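Local coordinates for probable adhesion protein (Pseudomonas aeruginosa PAO1, PDB 6R3Z) that binds divalent metal ions such as ferrous iron and is probably the periplasmic solute-binding component of a metal-uptake transport system, at residues A[17-22]-A[146-151]. Residues are numbered along the deposited sequence; the frame is centred on the assembly and turned at random.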
# COMPACT_ATOMS: atom_id res chain seq x y z
N TYR A 17 7.76 3.95 5.37
CA TYR A 17 8.46 4.05 6.66
C TYR A 17 9.05 2.64 6.97
O TYR A 17 10.23 2.53 7.33
CB TYR A 17 7.51 4.47 7.80
CG TYR A 17 8.26 4.66 9.10
CD1 TYR A 17 8.52 3.58 9.95
CD2 TYR A 17 8.79 5.90 9.45
CE1 TYR A 17 9.26 3.74 11.12
CE2 TYR A 17 9.54 6.07 10.62
CZ TYR A 17 9.78 4.98 11.44
OH TYR A 17 10.49 5.12 12.61
N SER A 18 8.24 1.58 6.81
CA SER A 18 8.69 0.20 7.06
C SER A 18 9.86 -0.20 6.14
O SER A 18 10.87 -0.72 6.63
CB SER A 18 7.53 -0.78 6.93
OG SER A 18 6.64 -0.68 8.03
N TYR A 19 9.76 0.12 4.83
CA TYR A 19 10.83 -0.21 3.89
C TYR A 19 12.12 0.49 4.32
O TYR A 19 13.13 -0.17 4.49
CB TYR A 19 10.52 0.25 2.46
CG TYR A 19 9.29 -0.28 1.76
CD1 TYR A 19 8.60 -1.40 2.24
CD2 TYR A 19 8.80 0.34 0.61
CE1 TYR A 19 7.45 -1.87 1.59
CE2 TYR A 19 7.65 -0.11 -0.03
CZ TYR A 19 6.99 -1.23 0.45
OH TYR A 19 5.85 -1.61 -0.22
N VAL A 20 12.10 1.85 4.45
CA VAL A 20 13.31 2.62 4.73
C VAL A 20 13.94 2.22 6.09
O VAL A 20 15.16 1.98 6.14
CB VAL A 20 13.06 4.14 4.57
CG1 VAL A 20 14.29 4.96 4.97
CG2 VAL A 20 12.66 4.47 3.11
N SER A 21 13.13 2.08 7.16
CA SER A 21 13.64 1.68 8.49
C SER A 21 14.38 0.32 8.41
O SER A 21 15.46 0.17 8.98
CB SER A 21 12.50 1.58 9.50
OG SER A 21 11.91 2.85 9.68
N ASN A 22 13.81 -0.65 7.68
CA ASN A 22 14.45 -1.97 7.54
C ASN A 22 15.73 -1.90 6.71
O ASN A 22 16.68 -2.62 7.01
CB ASN A 22 13.48 -3.00 7.02
CG ASN A 22 12.69 -3.58 8.17
OD1 ASN A 22 13.17 -4.47 8.88
ND2 ASN A 22 11.46 -3.07 8.39
N ARG A 146 18.37 -7.06 1.28
CA ARG A 146 18.29 -8.49 0.96
C ARG A 146 17.67 -9.31 2.11
O ARG A 146 16.83 -10.17 1.83
CB ARG A 146 19.65 -9.06 0.50
CG ARG A 146 20.22 -8.40 -0.77
CD ARG A 146 19.29 -8.44 -1.99
NE ARG A 146 19.88 -7.80 -3.17
CZ ARG A 146 19.85 -6.49 -3.43
NH1 ARG A 146 20.41 -6.01 -4.53
NH2 ARG A 146 19.27 -5.65 -2.57
N ALA A 147 18.02 -9.01 3.38
CA ALA A 147 17.44 -9.69 4.55
C ALA A 147 15.93 -9.38 4.65
O ALA A 147 15.13 -10.29 4.91
CB ALA A 147 18.14 -9.26 5.83
N TYR A 148 15.56 -8.14 4.37
CA TYR A 148 14.16 -7.72 4.46
C TYR A 148 13.32 -8.44 3.39
O TYR A 148 12.26 -8.98 3.73
CB TYR A 148 14.01 -6.20 4.36
CG TYR A 148 12.61 -5.70 4.65
CD1 TYR A 148 11.95 -6.05 5.83
CD2 TYR A 148 11.98 -4.80 3.79
CE1 TYR A 148 10.68 -5.53 6.13
CE2 TYR A 148 10.70 -4.31 4.06
CZ TYR A 148 10.07 -4.66 5.24
OH TYR A 148 8.81 -4.17 5.50
N ALA A 149 13.83 -8.50 2.14
CA ALA A 149 13.20 -9.20 1.01
C ALA A 149 13.03 -10.70 1.34
O ALA A 149 12.00 -11.27 0.99
CB ALA A 149 14.05 -9.03 -0.24
N LYS A 150 13.99 -11.30 2.08
CA LYS A 150 13.90 -12.71 2.47
C LYS A 150 12.68 -12.89 3.43
O LYS A 150 11.91 -13.85 3.27
CB LYS A 150 15.21 -13.17 3.14
CG LYS A 150 15.30 -14.67 3.32
CD LYS A 150 16.62 -15.10 3.94
CE LYS A 150 16.59 -16.58 4.27
NZ LYS A 150 17.74 -16.98 5.11
N ARG A 151 12.51 -11.96 4.39
CA ARG A 151 11.39 -11.99 5.34
C ARG A 151 10.06 -11.84 4.60
O ARG A 151 9.11 -12.55 4.93
CB ARG A 151 11.53 -10.92 6.45
CG ARG A 151 12.63 -11.26 7.47
CD ARG A 151 12.31 -10.80 8.90
NE ARG A 151 11.82 -9.42 9.01
CZ ARG A 151 12.58 -8.33 8.99
NH1 ARG A 151 13.89 -8.43 8.81
NH2 ARG A 151 12.03 -7.12 9.14
O HOH W 1 15.55 -6.00 8.05
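Asn22 lies flat on the ring of Tyr148, its amide plane only 10° from the ring plane. Asn22 CB sits over the face, 3.7 Å from the centroid of the Tyr148 ring, in a CH-pi contact near the normal, while the amide spreads across the CD1-CE1 side, with Asn22 ND2 3.4 Å from Tyr148 CE1. The CB bond of Tyr148 points toward helix 14-24, and CG is anti to the backbone N (chi1 -171°).

Both ends of the amide are tied down. On its own helix, Asn22 ND2 donates to Ser18 O at 3.0 Å, nearly straight and within the amide plane; that carbonyl also takes the backbone N-H of Asn22 from the opposite face. Across the interface, Arg151 NH2 donates to Asn22 OD1 at 2.9 Å, with the oxygen at the edge of the guanidinium but the donor well above the amide carbonyl plane. The Arg151 chain is bent at chi2 and chi3, and its CZ lies at the edge of the Tyr148 ring, in plane. A water donating to Asn22 OD1 and accepting from Arg151 NH1 closes a second link. Arg151 NH2 also forms a salt bridge with Glu262, which probably steadies the guanidinium.

At the edge of the Tyr148 ring, near its plane, Tyr19 CD1 is 4.0 Å from Tyr148 CE2, the side chains crossing at about a right angle; Tyr19 OH hydrogen-bonds Ser119 OG.

The axes of 17-22 and 146-151 approach to 10.4 Å, their N-to-C directions 132° apart, and Tyr148 bridges the gap. Val123 of helix 116-133 and Tyr261 of helix 260-277 also touch Tyr148. Helix 138-160 is the long helix that characteristically spans the two lobes in this solute-binding family; Val20 and Ser21 seat helix 14-24 on strand 29-32, so the Asn22 contact ties it to the N-terminal lobe's parallel sheet.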